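Local coordinates for protein NADH oxidoreductase (Mesorhizobium loti, PDB 3PI7) that probably binds NADPH and acts as an NAD(P)H-dependent oxidoreductase of the zinc-binding-dehydrogenase-like family, perhaps reducing quinones, at residues V52-N57 and K106-A111; T152-F157 and L306-R311; V169-A174 and S247-A252; H212-K217 and E222-E227. All coordinates share one frame; numbering follows the deposited sequence.

Contact 1. Residues V52-N57 and K106-A111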
# COMPACT_ATOMS: atom_id res chain seq x y z
N VAL A 52 -15.85 14.58 30.71
CA VAL A 52 -15.70 14.36 32.12
C VAL A 52 -14.34 14.85 32.55
O VAL A 52 -13.39 14.86 31.75
CB VAL A 52 -15.92 12.87 32.51
CG1 VAL A 52 -17.38 12.47 32.31
CG2 VAL A 52 -14.98 11.95 31.72
N LEU A 53 -14.26 15.29 33.79
CA LEU A 53 -13.01 15.72 34.41
C LEU A 53 -12.57 14.59 35.31
O LEU A 53 -13.31 14.18 36.23
CB LEU A 53 -13.23 17.00 35.22
CG LEU A 53 -11.98 17.56 35.85
CD1 LEU A 53 -11.00 18.08 34.77
CD2 LEU A 53 -12.30 18.60 36.86
N ILE A 54 -11.39 14.07 35.05
CA ILE A 54 -10.88 12.92 35.79
C ILE A 54 -9.73 13.31 36.70
O ILE A 54 -8.75 13.90 36.23
CB ILE A 54 -10.43 11.83 34.79
CG1 ILE A 54 -11.58 11.38 33.83
CG2 ILE A 54 -9.89 10.61 35.53
CD1 ILE A 54 -11.18 11.35 32.48
N LYS A 55 -9.79 12.86 37.97
CA LYS A 55 -8.70 12.98 38.91
C LYS A 55 -7.81 11.81 38.61
O LYS A 55 -8.19 10.68 38.88
CB LYS A 55 -9.22 12.95 40.37
CG LYS A 55 -8.09 13.14 41.36
CD LYS A 55 -8.52 13.06 42.84
CE LYS A 55 -7.34 13.54 43.67
NZ LYS A 55 -7.75 14.01 45.03
N VAL A 56 -6.65 12.08 37.99
CA VAL A 56 -5.76 11.04 37.51
C VAL A 56 -5.03 10.34 38.63
O VAL A 56 -4.35 10.99 39.45
CB VAL A 56 -4.74 11.61 36.48
CG1 VAL A 56 -3.90 10.49 35.89
CG2 VAL A 56 -5.44 12.39 35.37
N ASN A 57 -5.13 8.99 38.62
CA ASN A 57 -4.44 8.16 39.58
C ASN A 57 -3.09 7.75 38.99
O ASN A 57 -2.06 7.90 39.65
CB ASN A 57 -5.29 6.93 39.95
CG ASN A 57 -4.59 6.01 40.92
OD1 ASN A 57 -3.81 6.44 41.77
ND2 ASN A 57 -4.91 4.74 40.86
N LYS A 106 -17.25 7.50 39.11
CA LYS A 106 -16.76 6.22 38.66
C LYS A 106 -15.29 6.27 38.37
O LYS A 106 -14.75 7.30 37.97
CB LYS A 106 -17.55 5.73 37.42
CG LYS A 106 -18.96 5.35 37.82
CD LYS A 106 -19.83 4.89 36.67
CE LYS A 106 -21.17 4.42 37.20
NZ LYS A 106 -22.32 5.01 36.44
N ARG A 107 -14.62 5.16 38.68
CA ARG A 107 -13.23 4.97 38.40
C ARG A 107 -13.16 4.43 36.98
O ARG A 107 -13.85 3.45 36.66
CB ARG A 107 -12.68 4.01 39.41
CG ARG A 107 -11.28 3.54 39.16
CD ARG A 107 -11.01 2.52 40.26
NE ARG A 107 -11.74 1.25 40.11
CZ ARG A 107 -11.13 0.07 40.17
NH1 ARG A 107 -9.83 0.01 40.39
NH2 ARG A 107 -11.83 -1.05 40.01
N VAL A 108 -12.40 5.10 36.12
CA VAL A 108 -12.38 4.77 34.71
C VAL A 108 -11.00 4.69 34.14
O VAL A 108 -10.09 5.40 34.59
CB VAL A 108 -13.17 5.83 33.86
CG1 VAL A 108 -14.67 5.82 34.16
CG2 VAL A 108 -12.59 7.24 34.02
N ALA A 109 -10.85 3.87 33.12
CA ALA A 109 -9.70 3.94 32.22
C ALA A 109 -10.11 5.01 31.22
O ALA A 109 -11.30 5.07 30.87
CB ALA A 109 -9.49 2.60 31.53
N PHE A 110 -9.20 5.88 30.79
CA PHE A 110 -9.66 6.90 29.87
C PHE A 110 -8.62 7.22 28.81
O PHE A 110 -7.44 7.03 29.04
CB PHE A 110 -10.07 8.18 30.60
CG PHE A 110 -8.91 8.86 31.28
CD1 PHE A 110 -8.54 8.51 32.57
CD2 PHE A 110 -8.21 9.88 30.64
CE1 PHE A 110 -7.44 9.13 33.20
CE2 PHE A 110 -7.11 10.48 31.25
CZ PHE A 110 -6.75 10.11 32.53
N ALA A 111 -9.09 7.77 27.68
CA ALA A 111 -8.26 8.23 26.58
C ALA A 111 -8.67 9.67 26.35
O ALA A 111 -9.86 9.97 26.25
CB ALA A 111 -8.48 7.35 25.34
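Ile54, whose side chain lies over the ring of Phe110, is tied by its backbone to Ala124 on strand 123-127, yet no hydrogen bond joins 52-57 to 106-111. What spans the two strands is wholly apolar. Ile54 CD1 sits over one face of the Phe110 ring, 3.9 Å from the centroid and 23° off the normal, displaced toward CG, a CH-pi contact. Its chi2, off the usual staggered values, sets the methyl there. The other branch, Ile54 CG2, meets the ring farther along, 3.7 Å from Phe110 CE1, and the two side chains run past one another in opposite senses. The side chains of Val56 and Phe110 cross at about a right angle, with Val56 CG2 3.9 Å from Phe110 CZ and oblique to the ring. Val108 CG2 adds a looser touch, 4.3 Å from Ile54 CG1. Phe110 holds CG between its backbone N and carbonyl carbon (chi1 65°), turning the ring's face to Ile54. With an alanine at this position, Ile54 CD1 and Val56 CG2 would probably lose the surface they rest on, leaving a gap between the strands. Strand 86-94 pairs with both strands, and Ile91 on it touches Ile54 and Val108. Strands crossing at 99°, with axes 8.7 Å apart and apolar side chains filling the space between, belong to the core of the curled, barrel-like sheet of the GroES-like domain.

Contact 2. Residues T152-F157 and L306-R311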
# COMPACT_ATOMS: atom_id res chain seq x y z
N THR A 152 -5.73 -1.87 20.56
CA THR A 152 -4.97 -1.99 19.30
C THR A 152 -4.61 -3.46 19.08
O THR A 152 -4.67 -3.93 17.94
CB THR A 152 -3.69 -1.14 19.36
OG1 THR A 152 -4.06 0.20 19.67
CG2 THR A 152 -2.91 -1.16 18.05
N ALA A 153 -4.26 -4.19 20.17
CA ALA A 153 -3.90 -5.60 20.03
C ALA A 153 -5.08 -6.40 19.54
O ALA A 153 -4.92 -7.26 18.67
CB ALA A 153 -3.40 -6.18 21.34
N ILE A 154 -6.25 -6.17 20.11
CA ILE A 154 -7.44 -6.90 19.69
C ILE A 154 -7.74 -6.59 18.24
O ILE A 154 -7.94 -7.49 17.45
CB ILE A 154 -8.63 -6.60 20.63
CG1 ILE A 154 -8.35 -7.24 22.01
CG2 ILE A 154 -9.99 -7.12 20.02
CD1 ILE A 154 -9.25 -6.69 23.17
N ALA A 155 -7.78 -5.29 17.91
CA ALA A 155 -8.16 -4.91 16.56
C ALA A 155 -7.17 -5.43 15.51
O ALA A 155 -7.61 -5.92 14.48
CB ALA A 155 -8.27 -3.40 16.48
N MSE A 156 -5.87 -5.36 15.77
CA MSE A 156 -4.88 -5.80 14.79
C MSE A 156 -4.76 -7.31 14.77
O MSE A 156 -4.60 -7.87 13.70
CB MSE A 156 -3.53 -5.12 15.04
CG MSE A 156 -3.59 -3.62 14.73
SE MSE A 156 -1.83 -2.79 14.41
CE MSE A 156 -1.07 -3.69 15.83
N PHE A 157 -4.91 -7.98 15.90
CA PHE A 157 -4.89 -9.43 15.87
C PHE A 157 -6.12 -9.94 15.07
O PHE A 157 -5.99 -10.97 14.40
CB PHE A 157 -4.79 -10.03 17.27
CG PHE A 157 -4.66 -11.53 17.19
CD1 PHE A 157 -3.55 -12.11 16.57
CD2 PHE A 157 -5.65 -12.36 17.71
CE1 PHE A 157 -3.46 -13.50 16.46
CE2 PHE A 157 -5.53 -13.74 17.61
CZ PHE A 157 -4.45 -14.30 16.97
N LEU A 306 -15.26 -4.90 26.02
CA LEU A 306 -15.73 -5.94 26.95
C LEU A 306 -14.72 -7.07 27.04
O LEU A 306 -14.50 -7.57 28.13
CB LEU A 306 -17.12 -6.50 26.57
CG LEU A 306 -18.32 -5.53 26.71
CD1 LEU A 306 -19.52 -6.04 25.93
CD2 LEU A 306 -18.74 -5.33 28.19
N GLU A 307 -14.08 -7.44 25.92
CA GLU A 307 -13.07 -8.51 25.89
C GLU A 307 -11.79 -8.09 26.62
O GLU A 307 -11.20 -8.91 27.31
CB GLU A 307 -12.75 -8.93 24.43
CG GLU A 307 -11.71 -10.03 24.28
CD GLU A 307 -12.10 -11.43 24.76
OE1 GLU A 307 -13.31 -11.69 24.96
OE2 GLU A 307 -11.18 -12.26 24.91
N ALA A 308 -11.34 -6.82 26.44
CA ALA A 308 -10.14 -6.30 27.08
C ALA A 308 -10.35 -6.30 28.60
O ALA A 308 -9.51 -6.86 29.30
CB ALA A 308 -9.82 -4.90 26.59
N GLN A 309 -11.45 -5.70 29.09
CA GLN A 309 -11.72 -5.66 30.54
C GLN A 309 -11.90 -7.09 31.08
O GLN A 309 -11.29 -7.40 32.10
CB GLN A 309 -12.92 -4.76 30.90
CG GLN A 309 -13.22 -4.76 32.41
CD GLN A 309 -13.46 -3.43 33.06
OE1 GLN A 309 -13.08 -3.21 34.21
NE2 GLN A 309 -14.21 -2.56 32.40
N LYS A 310 -12.67 -7.97 30.37
CA LYS A 310 -12.84 -9.36 30.80
C LYS A 310 -11.48 -10.05 31.00
O LYS A 310 -11.31 -10.75 32.01
CB LYS A 310 -13.73 -10.15 29.82
CG LYS A 310 -14.06 -11.58 30.27
N ARG A 311 -10.51 -9.81 30.09
CA ARG A 311 -9.17 -10.42 30.16
C ARG A 311 -8.40 -9.89 31.37
O ARG A 311 -7.63 -10.65 31.97
CB ARG A 311 -8.39 -10.16 28.86
CG ARG A 311 -8.86 -11.03 27.70
CD ARG A 311 -8.15 -10.71 26.40
NE ARG A 311 -6.75 -11.14 26.44
CZ ARG A 311 -6.32 -12.34 26.07
NH1 ARG A 311 -7.17 -13.24 25.59
NH2 ARG A 311 -5.03 -12.64 26.14
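The flat peptide unit joining Glu307 to Ala308 has the end of Ile154 above its plane: Ile154 CD1 stands over the nitrogen, 3.9 Å from Ala308 N. The carboxylate of Glu307 takes no part in this touch; it is the aliphatic CG that comes within 4.3 Å of Ile154 CD1, while OE2 has a long, weak ion pair with Arg316. This is helix-to-helix packing in the medium-chain dehydrogenase/reductase architecture. Helix 148-163 runs into the first strand of the Rossmann sheet, 167-170, and helix 298-313 comes after its last strand, 284-287, before the chain rejoins the GroES-like sheet at 323-326. The contact therefore draws together the two lengths of chain that pass between the parts of the fold. It is a slender one, covering about 103 Å² in all, and a single side chain does most of the work. Ile154 places CG1 beside its own backbone N (chi1 -70°) and then stretches to CD1 (chi2 164°), which carries CD1 across to the other helix while the CA atoms of Ile154 and Ala308 stay 7.9 Å apart. The small side chain of Ala308 lets the helix surface be reached at that point. Nearby, in one of its two modelled conformers, the guanidinium of Arg311 makes a salt bridge to Glu187 and a cation-pi contact with Trp317, binding helix 298-313 to helix 176-188 and to its own following loop. The one apolar side-chain pair is methyl against methyl, Ile154 CD1 lying 3.9 Å from Ala308 CB.

Contact 3. Residues V169-A174 and S247-A252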
# COMPACT_ATOMS: atom_id res chain seq x y z
N VAL A 169 3.94 -11.31 10.87
CA VAL A 169 5.20 -10.64 11.22
C VAL A 169 4.94 -9.35 11.97
O VAL A 169 4.01 -8.62 11.65
CB VAL A 169 6.07 -10.38 9.94
CG1 VAL A 169 7.45 -9.82 10.28
CG2 VAL A 169 6.22 -11.64 9.10
N MSE A 170 5.87 -9.03 12.89
CA MSE A 170 5.80 -7.76 13.62
C MSE A 170 7.19 -7.22 13.84
O MSE A 170 8.07 -7.95 14.27
CB MSE A 170 5.12 -7.93 14.99
CG MSE A 170 3.65 -8.20 14.86
SE MSE A 170 2.76 -8.14 16.54
CE MSE A 170 3.54 -9.73 17.33
N THR A 171 7.38 -5.93 13.55
CA THR A 171 8.62 -5.25 13.95
C THR A 171 8.43 -4.70 15.37
O THR A 171 7.29 -4.61 15.86
CB THR A 171 8.99 -4.14 12.99
OG1 THR A 171 7.85 -3.35 12.72
CG2 THR A 171 9.60 -4.64 11.74
N ALA A 172 9.53 -4.31 16.05
CA ALA A 172 9.51 -3.81 17.45
C ALA A 172 8.90 -4.88 18.34
O ALA A 172 7.96 -4.61 19.09
CB ALA A 172 8.73 -2.49 17.56
N GLY A 173 9.38 -6.10 18.17
CA GLY A 173 8.87 -7.26 18.88
C GLY A 173 8.80 -7.16 20.38
O GLY A 173 7.92 -7.76 21.00
N ALA A 174 9.68 -6.38 20.99
CA ALA A 174 9.69 -6.31 22.45
C ALA A 174 8.75 -5.25 23.02
O ALA A 174 8.70 -5.09 24.25
CB ALA A 174 11.10 -6.05 22.93
N SER A 247 11.21 -2.36 4.98
CA SER A 247 11.38 -2.48 3.53
C SER A 247 11.87 -3.89 3.19
O SER A 247 11.33 -4.52 2.27
CB SER A 247 12.36 -1.44 3.01
OG SER A 247 12.60 -1.65 1.63
N ALA A 248 12.87 -4.38 3.94
CA ALA A 248 13.46 -5.72 3.78
C ALA A 248 12.46 -6.80 4.08
O ALA A 248 12.35 -7.77 3.34
CB ALA A 248 14.67 -5.86 4.68
N ILE A 249 11.70 -6.64 5.19
CA ILE A 249 10.71 -7.64 5.57
C ILE A 249 9.65 -7.76 4.47
O ILE A 249 9.40 -8.84 3.99
CB ILE A 249 10.08 -7.26 6.93
CG1 ILE A 249 11.12 -7.46 8.06
CG2 ILE A 249 8.79 -8.08 7.19
CD1 ILE A 249 10.67 -6.85 9.38
N PHE A 250 9.04 -6.63 4.08
CA PHE A 250 8.03 -6.62 3.04
C PHE A 250 8.53 -7.29 1.76
O PHE A 250 7.84 -8.11 1.18
CB PHE A 250 7.62 -5.18 2.76
CG PHE A 250 6.54 -5.06 1.71
CD1 PHE A 250 5.27 -5.60 1.94
CD2 PHE A 250 6.76 -4.35 0.54
CE1 PHE A 250 4.25 -5.43 1.01
CE2 PHE A 250 5.73 -4.17 -0.39
CZ PHE A 250 4.48 -4.71 -0.15
N ASN A 251 9.75 -6.95 1.35
CA ASN A 251 10.36 -7.51 0.15
C ASN A 251 10.46 -9.04 0.21
O ASN A 251 10.25 -9.72 -0.81
CB ASN A 251 11.75 -6.91 -0.01
CG ASN A 251 12.44 -7.28 -1.30
OD1 ASN A 251 13.44 -7.99 -1.31
ND2 ASN A 251 11.88 -6.84 -2.39
N ALA A 252 10.75 -9.60 1.39
CA ALA A 252 10.95 -11.04 1.56
C ALA A 252 9.64 -11.79 1.75
O ALA A 252 9.62 -13.03 1.66
CB ALA A 252 11.87 -11.31 2.76
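Ile249 meets segment 169-174 with two separate methyls. Its CG2 rests on Val169 CG1 at 3.8 Å, and its CD1 presses on Thr171 CG2 at 3.4 Å, closer than ordinary van der Waals contact and so a tight spot. The isoleucine crosses both partners obliquely. With CG1 beside the backbone N (chi1 -71°) and the chain then extended, CD1 reaches the threonine as the inner branch CG2 settles against the valine. Thr171 turns its methyl to the helix because its hydroxyl is engaged elsewhere: OG1 is hydrogen-bonded to Asp239 OD1 at the end of strand 236-239 and to Ala240 N just after it, which fixes the rotation of the side chain. Phe237 and Thr195, on the strands flanking 167-170, also touch Ile249. Thr171 opens the turn after the first Rossmann strand, a position where relatives of this family bind the dinucleotide, although no cofactor is bound here. Helix 243-252, which connects strand 236-239 to 258-261, thus lies on the parallel sheet by way of Ile249 over strand 167-170, with helix 221-232 packed alongside it through Ala248 and Ala252.

Contact 4. Residues H212-K217 and E222-E227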
# COMPACT_ATOMS: atom_id res chain seq x y z
N HIS A 212 9.23 -17.08 15.98
CA HIS A 212 10.55 -16.64 15.54
C HIS A 212 10.87 -15.29 16.11
O HIS A 212 10.02 -14.39 16.11
CB HIS A 212 10.60 -16.56 13.99
CG HIS A 212 10.42 -17.88 13.30
ND1 HIS A 212 11.50 -18.66 12.95
CD2 HIS A 212 9.28 -18.50 12.90
CE1 HIS A 212 11.00 -19.72 12.33
NE2 HIS A 212 9.67 -19.69 12.31
N VAL A 213 12.12 -15.09 16.53
CA VAL A 213 12.57 -13.81 17.05
C VAL A 213 13.86 -13.54 16.34
O VAL A 213 14.81 -14.29 16.52
CB VAL A 213 12.69 -13.73 18.60
CG1 VAL A 213 13.05 -12.30 19.04
CG2 VAL A 213 11.40 -14.16 19.27
N LEU A 214 13.89 -12.53 15.48
CA LEU A 214 15.08 -12.27 14.68
C LEU A 214 15.74 -10.99 15.11
O LEU A 214 15.07 -9.98 15.27
CB LEU A 214 14.73 -12.18 13.19
CG LEU A 214 13.88 -13.34 12.58
CD1 LEU A 214 13.63 -13.11 11.12
CD2 LEU A 214 14.54 -14.68 12.81
N ASN A 215 17.06 -11.03 15.30
CA ASN A 215 17.84 -9.85 15.65
C ASN A 215 18.20 -9.18 14.32
O ASN A 215 18.96 -9.74 13.51
CB ASN A 215 19.06 -10.21 16.53
CG ASN A 215 19.76 -8.98 17.07
OD1 ASN A 215 19.67 -7.89 16.51
ND2 ASN A 215 20.44 -9.13 18.19
N GLU A 216 17.62 -8.00 14.10
CA GLU A 216 17.79 -7.22 12.87
C GLU A 216 19.24 -6.75 12.68
O GLU A 216 19.62 -6.39 11.56
CB GLU A 216 16.82 -6.03 12.84
CG GLU A 216 17.13 -4.88 13.79
CD GLU A 216 16.63 -3.53 13.32
OE1 GLU A 216 16.95 -3.12 12.18
OE2 GLU A 216 15.90 -2.87 14.10
N LYS A 217 20.05 -6.75 13.78
CA LYS A 217 21.45 -6.33 13.79
C LYS A 217 22.39 -7.44 13.35
O LYS A 217 23.57 -7.17 13.10
CB LYS A 217 21.85 -5.83 15.19
CG LYS A 217 21.86 -4.31 15.35
CD LYS A 217 20.48 -3.70 15.55
CE LYS A 217 20.48 -2.22 15.22
NZ LYS A 217 19.11 -1.65 15.15
N GLU A 222 19.01 -10.72 6.65
CA GLU A 222 18.18 -10.84 5.45
C GLU A 222 18.10 -12.28 4.97
O GLU A 222 17.02 -12.72 4.56
CB GLU A 222 18.65 -9.91 4.32
CG GLU A 222 18.08 -8.51 4.48
CD GLU A 222 17.70 -7.73 3.24
OE1 GLU A 222 17.08 -8.31 2.32
OE2 GLU A 222 17.93 -6.49 3.23
N ALA A 223 19.22 -13.03 5.05
CA ALA A 223 19.26 -14.44 4.63
C ALA A 223 18.37 -15.30 5.57
O ALA A 223 17.56 -16.07 5.08
CB ALA A 223 20.69 -14.96 4.61
N THR A 224 18.46 -15.09 6.89
CA THR A 224 17.63 -15.74 7.91
C THR A 224 16.18 -15.37 7.64
O THR A 224 15.30 -16.23 7.64
CB THR A 224 18.08 -15.28 9.31
OG1 THR A 224 19.42 -15.69 9.50
CG2 THR A 224 17.22 -15.87 10.44
N LEU A 225 15.94 -14.09 7.37
CA LEU A 225 14.61 -13.57 7.07
C LEU A 225 13.96 -14.35 5.93
O LEU A 225 12.82 -14.82 6.10
CB LEU A 225 14.73 -12.07 6.74
CG LEU A 225 13.49 -11.30 6.33
CD1 LEU A 225 12.39 -11.39 7.39
CD2 LEU A 225 13.85 -9.89 6.05
N ARG A 226 14.66 -14.50 4.78
CA ARG A 226 14.13 -15.23 3.62
C ARG A 226 13.85 -16.68 3.97
O ARG A 226 12.85 -17.22 3.51
CB ARG A 226 15.08 -15.12 2.41
CG ARG A 226 15.22 -13.67 1.99
CD ARG A 226 15.84 -13.44 0.63
NE ARG A 226 15.76 -12.01 0.31
CZ ARG A 226 14.70 -11.43 -0.26
NH1 ARG A 226 13.65 -12.15 -0.62
NH2 ARG A 226 14.70 -10.12 -0.48
N GLU A 227 14.69 -17.31 4.80
CA GLU A 227 14.46 -18.71 5.20
C GLU A 227 13.19 -18.80 6.02
O GLU A 227 12.36 -19.68 5.78
CB GLU A 227 15.65 -19.25 6.00
CG GLU A 227 16.88 -19.54 5.15
CD GLU A 227 18.10 -19.92 5.96
OE1 GLU A 227 17.94 -20.35 7.12
OE2 GLU A 227 19.23 -19.86 5.41
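Leu214 and Thr224 lie alongside one another, their side chains running in opposite senses, with Leu214 CD2 and Thr224 CG2 touching at 3.8 Å. They join an outermost strand of the Rossmann sheet, 212-215, to the helix that follows it, 221-232, the first half of a beta-alpha-beta crossover that returns the chain past strands 191-196 and 167-170 to strand 236-239. The leucine straddles the helix surface with its two methyls. CG lies opposite the carbonyl carbon (chi1 -50°), and from there CD2 goes to the threonine while CD1 goes to Leu225, passing 4.2 Å from Leu225 CA and 4.3 Å from Leu225 CD1. Thr224 presents its methyl because CG2 is anti to the backbone N, which leaves OG1 on the other branch to bond the carbonyl oxygen of Asp220, one turn earlier in the chain. The contact is thus apolar across its whole width, while the polar end of the threonine serves the start of its own helix. Glycerol, probably from the crystallisation liquor, comes within about 3 Å of the Thr224 side chain; glycerol is also hydrogen-bonded to His212 ND1, whereas His212 NE2 bonds Glu232 farther along the helix. Leu225 also packs on Ala252, linking this helix to helix 243-252. Where the strand gives way to the loop, Asn215 folds back in an Asx turn: its OD1 accepts from Lys217 N at 3.0 Å, with an N-H...O angle of 156° and the donor tilted 32° from the carbonyl plane.

How the contacts relate
From the N terminus, contact 1 comes first and closes a loop of 48 residues within the GroES-like sheet, finished before any other contact opens. Contact 2 then opens on helix 148-163 and closes only at helix 298-313, enclosing the Rossmann sheet. Inside that span contact 3 joins strand 167-170 to helix 243-252, and inside contact 3 lies contact 4, a short strand-to-helix step from 212-215 to 221-232. None of them cross. Contacts 3 and 4 have centres 9 Å apart and touch, with a probable hydrogen bond from Arg226 NH2 to Asn251 OD1. Contact 1 lies on the opposite side of the chain's centre from both.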